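PDB 1XOC: oligopeptide-binding protein appA from Bacillus subtilis, which binds oligopeptides as the solute-binding component of an oligopeptide ABC transporter that can serve both sporulation and genetic competence. Local coordinates for residues G22-G30 against A234-V242; N491-Y502 against D509-A519. All coordinates share one frame; numbering follows the deposited sequence.

How the interactions relate
Interaction 1 and interaction 2 are neighbours, with their centres about 11 Å apart. Strand 240-241 of interaction 1 pairs with strand 483-496 of interaction 2 in one mixed sheet. Val-242 N lies 2.8 Å from His-492 O, and Phe-240 O lies 2.8 Å from Ala-494 N; both are probable hydrogen bonds. Asn-241 OD1 also accepts a bond from His-492 N. The bound peptide touches both contacts. Ile-29 and Asn-241 pack on its side chains, and Asn-491 OD1 takes part in a weak hydrogen bond with it. At the far end of interaction 2, residues 499-500 pair with residues 517-518. His-492 binds one zinc ion together with Asp-304.

Interaction 1. Residues G22-G30 against A234-V242; sequences GDLVVGSIG and AGDINFFNV
The ring of Phe-240 turns its edge to Gly-27, whose O lies in the ring plane 3.4 Å from Phe-240 CD1. Ile-29 CG2 also sits at this edge, near the plane. The ring of Phe-239 is met obliquely by Leu-24 CD2 and by Val-26 CG1. Beyond the two segments, it meets the Trp-516 ring, with the planes at about 30°. The third flat group is the amide of Asn-238, which uses both ends. Its ND2 donates to Asp-23 O at 3.2 Å, and this acceptor lies in the amide plane. Its OD1 accepts from Val-25 N at 2.8 Å, with the donor tilted 31° from the carbonyl plane. The torsion explains this grip: CG stands between the backbone N and the carbonyl carbon (chi1 57°), which places the amide against Asp-23 O and Val-25 N. With an alanine here, Val-25 N and Asp-23 O would probably lose these mates at the strand edge. Asn-238 N gives a further bond to Val-25 O at 2.9 Å, and Phe-239 N adds a weak one. Gly-27 N donates to Phe-239 O at 2.9 Å, completing a single backbone bridge between Val-26 and Phe-239. Gly-27 has no side chain, and Ile-237 CD1 packs against its CA at 3.9 Å. Val-25 CG1 meets Ile-237 CG2 at 3.8 Å, the two side chains crossing at about a right angle. Water 1 joins Gly-27 O to Asn-241 N.

Strand 23-28 is an outermost strand of its own mixed sheet and pairs with strand 216-221 on one edge. Residues 238-239 bond to it through Val-25 and Gly-27 and lead into strand 240-241 of another sheet. The backbone bonds and the two-ended amide probably fix how the segments align, while the apolar side chains pack around them.

Interaction 2. Residues N491-Y502 against D509-A519; sequences NHMAMPENLEGY and DLYNIEKWWLA. With ZN (zinc ion), chain E.
Tyr-502 and Trp-516 form the tight part of this contact. Tyr-502 turns its edge to the Trp-516 face in an offset edge-to-face pair, with the planes at 64°. Tyr-502 CD2 comes within 3.4 Å of Trp-516 CZ2. Ile-513 CA covers the opposite face of the indole, and Met-495 CE sits over the Tyr-502 ring. Leu-499 CD2 approaches Trp-516 CE3 obliquely at 3.8 Å. Leu-499 CG is anti to the backbone N (chi1 -169°), and the forked end divides: CD2 goes to the indole and CD1 to Leu-518 CD2. Glu-500 and Trp-517 share the face of the strand pair opposite Leu-499 and Leu-518. Glu-500 CB rests over the five-membered ring of Trp-517 in a CH-pi contact.

Residues 499-500 and 517-518 form a small two-stranded antiparallel sheet. A type I turn from Pro-496 to Leu-499 leads into it from strand 483-496. Glu-500 N donates to Trp-517 O at 2.7 Å, and Trp-517 N returns a bond to Glu-500 O. Beyond them, Ala-519 N bonds Asn-498 O. Asn-498 ND2 donates nearly straight to Ala-519 O at 2.9 Å, so side chain and backbone together tie down residue 519.

The packing thins toward Asp-509. Water 2 links Tyr-502 OH and Asp-509 O, donating to the latter. Met-493 CE stays 3.8 Å from Asp-509 OD2. His-492 NE2 binds a zinc ion at 2.0 Å, with Asp-304 as the second protein ligand. The Asp-509 side chain is about 3 Å from a different zinc ion at its nearest approach. Gly-501 is exposed to solvent, and the NZ of the partly exposed Lys-515 forms a salt bridge with Glu-209.

Interaction 1. Residues G22-G30 against A234-V242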
loop_
_atom_site.group_PDB
_atom_site.type_symbol
_atom_site.label_atom_id
_atom_site.label_comp_id
_atom_site.label_asym_id
_atom_site.label_seq_id
_atom_site.Cartn_x
_atom_site.Cartn_y
_atom_site.Cartn_z
ATOM N N GLY A 22 3.672 -26.085 13.916
ATOM C CA GLY A 22 4.730 -25.122 13.712
ATOM C C GLY A 22 4.320 -23.686 13.945
ATOM O O GLY A 22 3.136 -23.328 14.033
ATOM N N ASP A 23 5.340 -22.848 14.038
ATOM C CA ASP A 23 5.184 -21.453 14.373
ATOM C C ASP A 23 5.988 -20.621 13.358
ATOM O O ASP A 23 7.181 -20.859 13.120
ATOM C CB ASP A 23 5.635 -21.235 15.819
ATOM C CG ASP A 23 4.905 -22.150 16.798
ATOM O OD1 ASP A 23 3.728 -21.903 17.115
ATOM O OD2 ASP A 23 5.507 -23.149 17.276
ATOM N N LEU A 24 5.326 -19.687 12.713
ATOM C CA LEU A 24 6.025 -18.807 11.790
ATOM C C LEU A 24 6.258 -17.488 12.507
ATOM O O LEU A 24 5.359 -16.971 13.166
ATOM C CB LEU A 24 5.247 -18.603 10.492
ATOM C CG LEU A 24 6.074 -18.118 9.304
ATOM C CD1 LEU A 24 6.867 -19.256 8.711
ATOM C CD2 LEU A 24 5.161 -17.501 8.305
ATOM N N VAL A 25 7.477 -16.972 12.403
ATOM C CA VAL A 25 7.809 -15.678 12.970
ATOM C C VAL A 25 8.288 -14.802 11.822
ATOM O O VAL A 25 9.378 -14.993 11.285
ATOM C CB VAL A 25 8.854 -15.767 14.094
ATOM C CG1 VAL A 25 9.128 -14.370 14.673
ATOM C CG2 VAL A 25 8.395 -16.729 15.188
ATOM N N VAL A 26 7.426 -13.865 11.465
ATOM C CA VAL A 26 7.588 -12.947 10.334
ATOM C C VAL A 26 8.233 -11.663 10.847
ATOM O O VAL A 26 7.714 -11.001 11.762
ATOM C CB VAL A 26 6.217 -12.617 9.698
ATOM C CG1 VAL A 26 6.313 -11.614 8.544
ATOM C CG2 VAL A 26 5.535 -13.913 9.266
ATOM N N GLY A 27 9.358 -11.294 10.252
ATOM C CA GLY A 27 10.023 -10.030 10.617
ATOM C C GLY A 27 9.412 -8.895 9.814
ATOM O O GLY A 27 9.129 -9.052 8.608
ATOM N N SER A 28 9.120 -7.773 10.468
ATOM C CA SER A 28 8.586 -6.616 9.764
ATOM C C SER A 28 9.312 -5.384 10.227
ATOM O O SER A 28 9.515 -5.182 11.434
ATOM C CB SER A 28 7.103 -6.423 10.058
ATOM O OG SER A 28 6.662 -5.192 9.470
ATOM N N ILE A 29 9.645 -4.502 9.295
ATOM C CA ILE A 29 10.284 -3.226 9.710
ATOM C C ILE A 29 9.299 -2.123 10.084
ATOM O O ILE A 29 9.730 -1.041 10.495
ATOM C CB ILE A 29 11.269 -2.682 8.656
ATOM C CG1 ILE A 29 10.556 -2.266 7.369
ATOM C CG2 ILE A 29 12.376 -3.723 8.412
ATOM C CD1 ILE A 29 11.455 -1.458 6.407
ATOM N N GLY A 30 8.006 -2.373 9.961
ATOM C CA GLY A 30 6.978 -1.379 10.312
ATOM C C GLY A 30 5.905 -1.966 11.226
ATOM O O GLY A 30 5.419 -3.054 10.988
ATOM N N ALA A 234 20.047 -16.133 12.907
ATOM C CA ALA A 234 20.051 -16.798 14.212
ATOM C C ALA A 234 18.857 -17.715 14.406
ATOM O O ALA A 234 18.849 -18.515 15.331
ATOM C CB ALA A 234 20.082 -15.759 15.334
ATOM N N GLY A 235 17.841 -17.610 13.571
ATOM C CA GLY A 235 16.618 -18.378 13.764
ATOM C C GLY A 235 15.597 -17.754 14.680
ATOM O O GLY A 235 14.604 -18.385 15.017
ATOM N N ASP A 236 15.791 -16.493 15.040
ATOM C CA ASP A 236 14.839 -15.769 15.873
ATOM C C ASP A 236 13.612 -15.293 15.074
ATOM O O ASP A 236 12.551 -15.076 15.642
ATOM C CB ASP A 236 15.545 -14.603 16.567
ATOM C CG ASP A 236 16.584 -15.078 17.562
ATOM O OD1 ASP A 236 16.228 -15.959 18.363
ATOM O OD2 ASP A 236 17.749 -14.607 17.511
ATOM N N ILE A 237 13.788 -15.098 13.763
ATOM C CA ILE A 237 12.676 -15.007 12.829
ATOM C C ILE A 237 12.952 -16.028 11.738
ATOM O O ILE A 237 14.102 -16.445 11.536
ATOM C CB ILE A 237 12.487 -13.585 12.222
ATOM C CG1 ILE A 237 13.668 -13.138 11.366
ATOM C CG2 ILE A 237 12.239 -12.566 13.344
ATOM C CD1 ILE A 237 13.470 -11.793 10.660
ATOM N N ASN A 238 11.893 -16.420 11.030
ATOM C CA ASN A 238 12.040 -17.406 9.973
ATOM C C ASN A 238 11.333 -17.050 8.686
ATOM O O ASN A 238 11.267 -17.894 7.771
ATOM C CB ASN A 238 11.646 -18.804 10.477
ATOM C CG ASN A 238 10.245 -18.873 11.020
ATOM O OD1 ASN A 238 9.395 -18.078 10.699
ATOM N ND2 ASN A 238 9.990 -19.878 11.843
ATOM N N PHE A 239 10.847 -15.811 8.563
ATOM C CA PHE A 239 10.232 -15.330 7.322
ATOM C C PHE A 239 10.495 -13.831 7.214
ATOM O O PHE A 239 10.206 -13.084 8.161
ATOM C CB PHE A 239 8.734 -15.636 7.325
ATOM C CG PHE A 239 8.059 -15.436 5.986
ATOM C CD1 PHE A 239 7.653 -14.157 5.578
ATOM C CD2 PHE A 239 7.844 -16.512 5.120
ATOM C CE1 PHE A 239 7.024 -13.961 4.363
ATOM C CE2 PHE A 239 7.232 -16.333 3.863
ATOM C CZ PHE A 239 6.839 -15.051 3.468
ATOM N N PHE A 240 11.071 -13.389 6.093
ATOM C CA PHE A 240 11.507 -11.994 5.978
ATOM C C PHE A 240 11.761 -11.629 4.527
ATOM O O PHE A 240 12.295 -12.441 3.777
ATOM C CB PHE A 240 12.785 -11.761 6.819
ATOM C CG PHE A 240 13.169 -10.317 6.934
ATOM C CD1 PHE A 240 12.268 -9.407 7.429
ATOM C CD2 PHE A 240 14.378 -9.860 6.472
ATOM C CE1 PHE A 240 12.614 -8.057 7.515
ATOM C CE2 PHE A 240 14.711 -8.484 6.537
ATOM C CZ PHE A 240 13.836 -7.616 7.046
ATOM N N ASN A 241 11.430 -10.379 4.159
ATOM C CA ASN A 241 11.780 -9.792 2.865
ATOM C C ASN A 241 13.179 -9.217 2.945
ATOM O O ASN A 241 13.385 -8.100 3.449
ATOM C CB ASN A 241 10.775 -8.694 2.512
ATOM C CG ASN A 241 10.913 -8.191 1.064
ATOM O OD1 ASN A 241 11.823 -8.575 0.311
ATOM N ND2 ASN A 241 9.985 -7.314 0.685
ATOM N N VAL A 242 14.147 -9.994 2.503
ATOM C CA VAL A 242 15.548 -9.626 2.605
ATOM C C VAL A 242 15.904 -8.525 1.615
ATOM O O VAL A 242 15.658 -8.673 0.411
ATOM C CB VAL A 242 16.453 -10.851 2.288
ATOM C CG1 VAL A 242 17.917 -10.480 2.349
ATOM C CG2 VAL A 242 16.103 -12.002 3.219
HETATM O O HOH W 1 9.509 -8.848 5.874
#

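Interaction 2. Residues N491-Y502 against D509-A519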
loop_
_atom_site.group_PDB
_atom_site.type_symbol
_atom_site.label_atom_id
_atom_site.label_comp_id
_atom_site.label_asym_id
_atom_site.label_seq_id
_atom_site.Cartn_x
_atom_site.Cartn_y
_atom_site.Cartn_z
ATOM N N ASN A 491 10.798 -8.272 -4.472
ATOM C CA ASN A 491 10.761 -8.943 -3.188
ATOM C C ASN A 491 11.717 -10.136 -3.195
ATOM O O ASN A 491 11.822 -10.865 -4.203
ATOM C CB ASN A 491 9.378 -9.465 -2.901
ATOM C CG ASN A 491 8.384 -8.392 -2.600
ATOM O OD1 ASN A 491 8.702 -7.406 -1.953
ATOM N ND2 ASN A 491 7.155 -8.581 -3.060
ATOM N N HIS A 492 12.380 -10.360 -2.066
ATOM C CA HIS A 492 13.257 -11.503 -1.844
ATOM C C HIS A 492 12.822 -12.187 -0.562
ATOM O O HIS A 492 13.299 -11.847 0.538
ATOM C CB HIS A 492 14.712 -11.040 -1.734
ATOM C CG HIS A 492 15.189 -10.300 -2.945
ATOM N ND1 HIS A 492 14.992 -8.954 -3.109
ATOM C CD2 HIS A 492 15.830 -10.724 -4.066
ATOM C CE1 HIS A 492 15.504 -8.558 -4.259
ATOM N NE2 HIS A 492 16.011 -9.610 -4.860
ATOM N N MET A 493 11.887 -13.112 -0.688
ATOM C CA MET A 493 11.226 -13.671 0.482
ATOM C C MET A 493 11.963 -14.901 0.994
ATOM O O MET A 493 11.949 -15.966 0.352
ATOM C CB MET A 493 9.767 -14.000 0.170
ATOM C CG MET A 493 9.030 -12.861 -0.515
ATOM S SD MET A 493 9.078 -11.343 0.442
ATOM C CE MET A 493 8.355 -11.899 1.970
ATOM N N ALA A 494 12.620 -14.740 2.145
ATOM C CA ALA A 494 13.274 -15.844 2.843
ATOM C C ALA A 494 12.276 -16.571 3.728
ATOM O O ALA A 494 11.497 -15.941 4.409
ATOM C CB ALA A 494 14.400 -15.330 3.669
ATOM N N MET A 495 12.318 -17.911 3.691
ATOM C CA MET A 495 11.353 -18.742 4.403
ATOM C C MET A 495 12.007 -20.083 4.732
ATOM O O MET A 495 13.026 -20.430 4.157
ATOM C CB MET A 495 10.101 -18.973 3.564
ATOM C CG MET A 495 10.385 -19.714 2.288
ATOM S SD MET A 495 9.004 -19.599 1.157
ATOM C CE MET A 495 9.226 -17.940 0.597
ATOM N N PRO A 496 11.411 -20.840 5.663
ATOM C CA PRO A 496 12.014 -22.129 5.983
ATOM C C PRO A 496 12.130 -23.043 4.765
ATOM O O PRO A 496 11.227 -23.067 3.928
ATOM C CB PRO A 496 11.045 -22.710 7.023
ATOM C CG PRO A 496 10.399 -21.530 7.626
ATOM C CD PRO A 496 10.207 -20.606 6.446
ATOM N N GLU A 497 13.227 -23.788 4.651
ATOM C CA GLU A 497 13.445 -24.592 3.431
ATOM C C GLU A 497 12.377 -25.676 3.294
ATOM O O GLU A 497 12.070 -26.110 2.177
ATOM C CB GLU A 497 14.859 -25.163 3.352
ATOM C CG GLU A 497 15.216 -26.220 4.366
ATOM C CD GLU A 497 16.674 -26.649 4.240
ATOM O OE1 GLU A 497 17.162 -27.390 5.127
ATOM O OE2 GLU A 497 17.331 -26.248 3.237
ATOM N N ASN A 498 11.780 -26.071 4.420
ATOM C CA ASN A 498 10.713 -27.077 4.439
ATOM C C ASN A 498 9.301 -26.501 4.402
ATOM O O ASN A 498 8.335 -27.222 4.608
ATOM C CB ASN A 498 10.881 -28.030 5.647
ATOM C CG ASN A 498 10.849 -27.310 6.974
ATOM O OD1 ASN A 498 11.326 -26.190 7.083
ATOM N ND2 ASN A 498 10.296 -27.956 8.005
ATOM N N LEU A 499 9.158 -25.203 4.117
ATOM C CA LEU A 499 7.833 -24.603 4.001
ATOM C C LEU A 499 7.222 -25.012 2.676
ATOM O O LEU A 499 7.824 -24.745 1.627
ATOM C CB LEU A 499 7.904 -23.071 4.076
ATOM C CG LEU A 499 6.534 -22.394 4.226
ATOM C CD1 LEU A 499 6.009 -22.487 5.668
ATOM C CD2 LEU A 499 6.599 -20.960 3.773
ATOM N N GLU A 500 6.039 -25.621 2.721
ATOM C CA GLU A 500 5.329 -26.114 1.543
ATOM C C GLU A 500 3.997 -25.393 1.458
ATOM O O GLU A 500 3.550 -24.771 2.428
ATOM C CB GLU A 500 5.106 -27.621 1.655
ATOM C CG GLU A 500 6.371 -28.428 1.818
ATOM C CD GLU A 500 7.313 -28.333 0.615
ATOM O OE1 GLU A 500 8.536 -28.579 0.785
ATOM O OE2 GLU A 500 6.833 -28.005 -0.492
ATOM N N GLY A 501 3.391 -25.424 0.278
ATOM C CA GLY A 501 2.125 -24.770 0.035
ATOM C C GLY A 501 2.186 -23.280 -0.213
ATOM O O GLY A 501 1.146 -22.636 -0.358
ATOM N N TYR A 502 3.397 -22.737 -0.228
ATOM C CA TYR A 502 3.622 -21.317 -0.491
ATOM C C TYR A 502 3.501 -20.996 -2.004
ATOM O O TYR A 502 4.007 -21.732 -2.842
ATOM C CB TYR A 502 4.986 -20.877 0.078
ATOM C CG TYR A 502 5.381 -19.464 -0.333
ATOM C CD1 TYR A 502 6.072 -19.236 -1.522
ATOM C CD2 TYR A 502 5.053 -18.371 0.449
ATOM C CE1 TYR A 502 6.416 -17.942 -1.915
ATOM C CE2 TYR A 502 5.404 -17.091 0.086
ATOM C CZ TYR A 502 6.092 -16.879 -1.111
ATOM O OH TYR A 502 6.438 -15.595 -1.489
ATOM N N ASP A 509 2.268 -10.403 1.012
ATOM C CA ASP A 509 3.431 -11.230 1.376
ATOM C C ASP A 509 3.037 -12.517 2.066
ATOM O O ASP A 509 3.708 -13.522 1.922
ATOM C CB ASP A 509 4.420 -10.457 2.281
ATOM C CG ASP A 509 5.250 -9.481 1.515
ATOM O OD1 ASP A 509 5.064 -9.361 0.265
ATOM O OD2 ASP A 509 6.128 -8.846 2.154
ATOM N N LEU A 510 1.948 -12.449 2.808
ATOM C CA LEU A 510 1.452 -13.593 3.574
ATOM C C LEU A 510 0.202 -14.181 2.921
ATOM O O LEU A 510 -0.613 -14.808 3.576
ATOM C CB LEU A 510 1.183 -13.180 5.017
ATOM C CG LEU A 510 2.373 -12.497 5.731
ATOM C CD1 LEU A 510 2.054 -12.109 7.177
ATOM C CD2 LEU A 510 3.610 -13.400 5.697
ATOM N N TYR A 511 0.094 -14.064 1.599
ATOM C CA TYR A 511 -1.055 -14.596 0.900
ATOM C C TYR A 511 -1.268 -16.071 1.238
ATOM O O TYR A 511 -0.373 -16.871 1.064
ATOM C CB TYR A 511 -0.890 -14.441 -0.608
ATOM C CG TYR A 511 -2.032 -15.031 -1.444
ATOM C CD1 TYR A 511 -3.292 -14.448 -1.444
ATOM C CD2 TYR A 511 -1.843 -16.159 -2.208
ATOM C CE1 TYR A 511 -4.337 -14.987 -2.219
ATOM C CE2 TYR A 511 -2.878 -16.699 -2.948
ATOM C CZ TYR A 511 -4.122 -16.099 -2.924
ATOM O OH TYR A 511 -5.182 -16.612 -3.641
ATOM N N ASN A 512 -2.480 -16.413 1.657
ATOM C CA ASN A 512 -2.884 -17.813 1.895
ATOM C C ASN A 512 -1.971 -18.565 2.873
ATOM O O ASN A 512 -1.785 -19.785 2.784
ATOM C CB ASN A 512 -3.087 -18.559 0.591
ATOM C CG ASN A 512 -4.494 -18.423 0.067
ATOM O OD1 ASN A 512 -5.286 -17.580 0.535
ATOM N ND2 ASN A 512 -4.818 -19.224 -0.929
ATOM N N ILE A 513 -1.459 -17.817 3.841
ATOM C CA ILE A 513 -0.628 -18.356 4.934
ATOM C C ILE A 513 -1.313 -19.518 5.669
ATOM O O ILE A 513 -0.628 -20.434 6.155
ATOM C CB ILE A 513 -0.139 -17.221 5.895
ATOM C CG1 ILE A 513 0.810 -17.806 6.955
ATOM C CG2 ILE A 513 -1.298 -16.416 6.491
ATOM C CD1 ILE A 513 1.634 -16.752 7.645
ATOM N N GLU A 514 -2.646 -19.517 5.684
ATOM C CA GLU A 514 -3.398 -20.658 6.255
ATOM C C GLU A 514 -3.191 -21.975 5.522
ATOM O O GLU A 514 -3.549 -23.036 6.045
ATOM C CB GLU A 514 -4.888 -20.319 6.339
ATOM C CG GLU A 514 -5.543 -19.948 5.027
ATOM C CD GLU A 514 -5.464 -18.447 4.636
ATOM O OE1 GLU A 514 -4.562 -17.664 5.061
ATOM O OE2 GLU A 514 -6.355 -18.048 3.872
ATOM N N LYS A 515 -2.627 -21.924 4.309
ATOM C CA LYS A 515 -2.390 -23.109 3.529
ATOM C C LYS A 515 -0.931 -23.556 3.535
ATOM O O LYS A 515 -0.595 -24.580 2.952
ATOM C CB LYS A 515 -2.764 -22.869 2.060
ATOM C CG LYS A 515 -4.137 -22.270 1.770
ATOM C CD LYS A 515 -5.265 -23.052 2.341
ATOM C CE LYS A 515 -6.574 -22.299 2.135
ATOM N NZ LYS A 515 -7.717 -22.979 2.803
ATOM N N TRP A 516 -0.049 -22.791 4.156
ATOM C CA TRP A 516 1.357 -23.141 4.209
ATOM C C TRP A 516 1.578 -24.149 5.334
ATOM O O TRP A 516 0.876 -24.132 6.342
ATOM C CB TRP A 516 2.229 -21.924 4.527
ATOM C CG TRP A 516 2.072 -20.721 3.639
ATOM C CD1 TRP A 516 1.289 -20.596 2.525
ATOM C CD2 TRP A 516 2.699 -19.444 3.831
ATOM N NE1 TRP A 516 1.419 -19.323 2.002
ATOM C CE2 TRP A 516 2.259 -18.593 2.802
ATOM C CE3 TRP A 516 3.574 -18.929 4.791
ATOM C CZ2 TRP A 516 2.698 -17.264 2.688
ATOM C CZ3 TRP A 516 3.995 -17.616 4.686
ATOM C CH2 TRP A 516 3.556 -16.795 3.654
ATOM N N TRP A 517 2.551 -25.016 5.163
ATOM C CA TRP A 517 2.860 -26.005 6.181
ATOM C C TRP A 517 4.339 -26.322 6.174
ATOM O O TRP A 517 5.049 -26.089 5.198
ATOM C CB TRP A 517 2.014 -27.264 6.002
ATOM C CG TRP A 517 2.039 -27.911 4.634
ATOM C CD1 TRP A 517 1.357 -27.502 3.509
ATOM C CD2 TRP A 517 2.707 -29.087 4.284
ATOM N NE1 TRP A 517 1.593 -28.344 2.480
ATOM C CE2 TRP A 517 2.416 -29.344 2.922
ATOM C CE3 TRP A 517 3.541 -29.955 4.974
ATOM C CZ2 TRP A 517 2.931 -30.427 2.243
ATOM C CZ3 TRP A 517 4.050 -31.044 4.312
ATOM C CH2 TRP A 517 3.744 -31.280 2.946
ATOM N N LEU A 518 4.804 -26.842 7.300
ATOM C CA LEU A 518 6.188 -27.245 7.451
ATOM C C LEU A 518 6.304 -28.758 7.350
ATOM O O LEU A 518 5.735 -29.483 8.174
ATOM C CB LEU A 518 6.718 -26.745 8.788
ATOM C CG LEU A 518 6.784 -25.220 8.865
ATOM C CD1 LEU A 518 6.837 -24.726 10.297
ATOM C CD2 LEU A 518 7.993 -24.690 8.109
ATOM N N ALA A 519 7.013 -29.226 6.327
ATOM C CA ALA A 519 7.231 -30.643 6.128
ATOM C C ALA A 519 8.147 -31.175 7.226
ATOM O O ALA A 519 9.171 -30.571 7.531
ATOM C CB ALA A 519 7.837 -30.880 4.766
HETATM ZN ZN ZN E . 16.892 -9.710 -6.690
HETATM O O HOH W 2 5.635 -13.627 0.008
#